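Local coordinates for spore germination lipase LipC (Metagenome, PDB 6NKD), which probably hydrolyses lipid esters as a GDSL-family lipase and may take part in spore germination, at residues A[24-29]-A[41-46]. Numbering follows the deposited sequence.
Sequences GFVQRY and VSLIVF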
loop_
_atom_site.group_PDB
_atom_site.type_symbol
_atom_site.label_atom_id
_atom_site.label_comp_id
_atom_site.label_asym_id
_atom_site.label_seq_id
_atom_site.Cartn_x
_atom_site.Cartn_y
_atom_site.Cartn_z
ATOM N N GLY A 24 0.004 -7.529 -13.543
ATOM C CA GLY A 24 0.207 -6.525 -14.566
ATOM C C GLY A 24 0.573 -7.173 -15.885
ATOM O O GLY A 24 0.315 -8.356 -16.118
ATOM N N PHE A 25 1.200 -6.385 -16.762
ATOM C CA PHE A 25 1.555 -6.912 -18.075
ATOM C C PHE A 25 2.778 -7.818 -18.038
ATOM O O PHE A 25 2.925 -8.665 -18.925
ATOM C CB PHE A 25 1.780 -5.769 -19.080
ATOM C CG PHE A 25 3.178 -5.195 -19.073
ATOM C CD1 PHE A 25 4.165 -5.710 -19.905
ATOM C CD2 PHE A 25 3.497 -4.120 -18.258
ATOM C CE1 PHE A 25 5.448 -5.181 -19.903
ATOM C CE2 PHE A 25 4.777 -3.582 -18.257
ATOM C CZ PHE A 25 5.751 -4.114 -19.082
ATOM N N VAL A 26 3.651 -7.673 -17.037
ATOM C CA VAL A 26 4.908 -8.415 -17.060
ATOM C C VAL A 26 4.679 -9.884 -16.724
ATOM O O VAL A 26 5.362 -10.765 -17.258
ATOM C CB VAL A 26 5.948 -7.765 -16.125
ATOM C CG1 VAL A 26 6.032 -6.274 -16.377
ATOM C CG2 VAL A 26 5.645 -8.050 -14.660
ATOM N N GLN A 27 3.718 -10.180 -15.848
ATOM C CA GLN A 27 3.442 -11.563 -15.483
ATOM C C GLN A 27 2.420 -12.221 -16.396
ATOM O O GLN A 27 2.422 -13.452 -16.518
ATOM C CB GLN A 27 2.969 -11.655 -14.027
ATOM C CG GLN A 27 2.159 -10.469 -13.548
ATOM C CD GLN A 27 3.019 -9.385 -12.928
ATOM O OE1 GLN A 27 2.733 -8.195 -13.068
ATOM N NE2 GLN A 27 4.076 -9.792 -12.236
ATOM N N ARG A 28 1.548 -11.439 -17.033
ATOM C CA ARG A 28 0.736 -11.987 -18.114
ATOM C C ARG A 28 1.601 -12.319 -19.321
ATOM O O ARG A 28 1.342 -13.298 -20.031
ATOM C CB ARG A 28 -0.371 -11.004 -18.494
ATOM C CG ARG A 28 -1.344 -10.707 -17.368
ATOM C CD ARG A 28 -2.224 -9.511 -17.692
ATOM N NE ARG A 28 -2.940 -9.032 -16.514
ATOM C CZ ARG A 28 -4.193 -9.358 -16.216
ATOM N NH1 ARG A 28 -4.764 -8.875 -15.119
ATOM N NH2 ARG A 28 -4.879 -10.160 -17.017
ATOM N N TYR A 29 2.640 -11.516 -19.567
ATOM C CA TYR A 29 3.589 -11.826 -20.630
ATOM C C TYR A 29 4.464 -13.015 -20.260
ATOM O O TYR A 29 4.884 -13.773 -21.142
ATOM C CB TYR A 29 4.442 -10.591 -20.937
ATOM C CG TYR A 29 5.513 -10.782 -21.991
ATOM C CD1 TYR A 29 5.247 -11.462 -23.174
ATOM C CD2 TYR A 29 6.786 -10.253 -21.814
ATOM C CE1 TYR A 29 6.226 -11.626 -24.139
ATOM C CE2 TYR A 29 7.768 -10.408 -22.774
ATOM C CZ TYR A 29 7.484 -11.096 -23.934
ATOM O OH TYR A 29 8.461 -11.251 -24.892
ATOM N N VAL A 41 9.454 -20.189 -16.722
ATOM C CA VAL A 41 10.161 -18.915 -16.771
ATOM C C VAL A 41 10.306 -18.376 -15.355
ATOM O O VAL A 41 9.330 -18.337 -14.597
ATOM C CB VAL A 41 9.433 -17.892 -17.667
ATOM C CG1 VAL A 41 10.009 -16.496 -17.467
ATOM C CG2 VAL A 41 9.531 -18.305 -19.129
ATOM N N SER A 42 11.523 -17.970 -14.999
ATOM C CA SER A 42 11.777 -17.273 -13.747
ATOM C C SER A 42 11.745 -15.771 -13.998
ATOM O O SER A 42 12.324 -15.286 -14.975
ATOM C CB SER A 42 13.125 -17.686 -13.158
ATOM O OG SER A 42 13.381 -16.992 -11.948
ATOM N N LEU A 43 11.069 -15.040 -13.116
ATOM C CA LEU A 43 10.830 -13.615 -13.294
ATOM C C LEU A 43 11.492 -12.825 -12.174
ATOM O O LEU A 43 11.348 -13.167 -10.996
ATOM C CB LEU A 43 9.328 -13.315 -13.331
ATOM C CG LEU A 43 8.913 -11.842 -13.273
ATOM C CD1 LEU A 43 9.500 -11.063 -14.439
ATOM C CD2 LEU A 43 7.396 -11.711 -13.239
ATOM N N ILE A 44 12.214 -11.772 -12.550
ATOM C CA ILE A 44 12.764 -10.798 -11.615
ATOM C C ILE A 44 12.339 -9.415 -12.087
ATOM O O ILE A 44 12.422 -9.108 -13.282
ATOM C CB ILE A 44 14.301 -10.893 -11.513
ATOM C CG1 ILE A 44 14.742 -12.318 -11.162
ATOM C CG2 ILE A 44 14.821 -9.921 -10.476
ATOM C CD1 ILE A 44 15.150 -13.155 -12.360
ATOM N N VAL A 45 11.875 -8.582 -11.156
ATOM C CA VAL A 45 11.314 -7.274 -11.483
ATOM C C VAL A 45 12.030 -6.209 -10.666
ATOM O O VAL A 45 12.038 -6.269 -9.430
ATOM C CB VAL A 45 9.797 -7.217 -11.224
ATOM C CG1 VAL A 45 9.288 -5.788 -11.359
ATOM C CG2 VAL A 45 9.059 -8.142 -12.179
ATOM N N PHE A 46 12.619 -5.232 -11.351
ATOM C CA PHE A 46 13.188 -4.041 -10.722
ATOM C C PHE A 46 12.393 -2.849 -11.240
ATOM O O PHE A 46 12.631 -2.380 -12.357
ATOM C CB PHE A 46 14.674 -3.891 -11.038
ATOM C CG PHE A 46 15.512 -5.067 -10.630
ATOM C CD1 PHE A 46 15.836 -5.277 -9.299
ATOM C CD2 PHE A 46 15.997 -5.950 -11.581
ATOM C CE1 PHE A 46 16.613 -6.353 -8.924
ATOM C CE2 PHE A 46 16.778 -7.027 -11.212
ATOM C CZ PHE A 46 17.086 -7.229 -9.881
#
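Val26, in the first turn of helix 25-37, rests its CG2 methyl against both Leu43 and Val45 of strand 41-47. It meets Val45 methyl to methyl, with CG2 of each 4.2 Å apart, and Val26 CG2 lies 4.3 Å from Leu43 CD2. Valine suits both places: its beta-branched methyls lie close to the backbone and give a compact apolar surface, and beta-branching also suits Val45 to a strand. Leu43 is longer: its CG stands anti to the backbone N (chi1 170°), and from there CD2 reaches both Val26 and Gln27. Leu43 and Val45, two apart on the strand, both point toward the helix, whereas Ile44 between them projects from the other side of the strand, packing on Gln68 of helix 63-71.

The first helical turn and the strand run nearly antiparallel, at 168°, with their axes 10.1 Å apart at closest approach. Helix 25-37 forms the main part of the connection between strand 3-9 and strand 41-47, which pair in parallel; this beta-alpha-beta crossover belongs to the alpha/beta/alpha sandwich of SGNH hydrolases. Here the helix covers one face of the sheet at its edge strand, while Phe25 and Tyr29 turn to helix 192-204.

Gln27 crosses Leu43 at a slant, its NE2 4.0 Å from Leu43 CD2, a van der Waals approach to the amide end. The chain bends at chi2, folding the amide back so that OE1 accepts the N-H of Gly24, with 2.8 Å between Gly24 N and Gln27 OE1. This bond is far from straight, 135° at the hydrogen, and the donor sits somewhat out of the carbonyl plane. It is one of the two bonds of a capping box; Gly24, the N-cap, has no side chain to return the other. A glutamine suits the partly exposed position, since its side chain also packs against Phe64 of the second subunit.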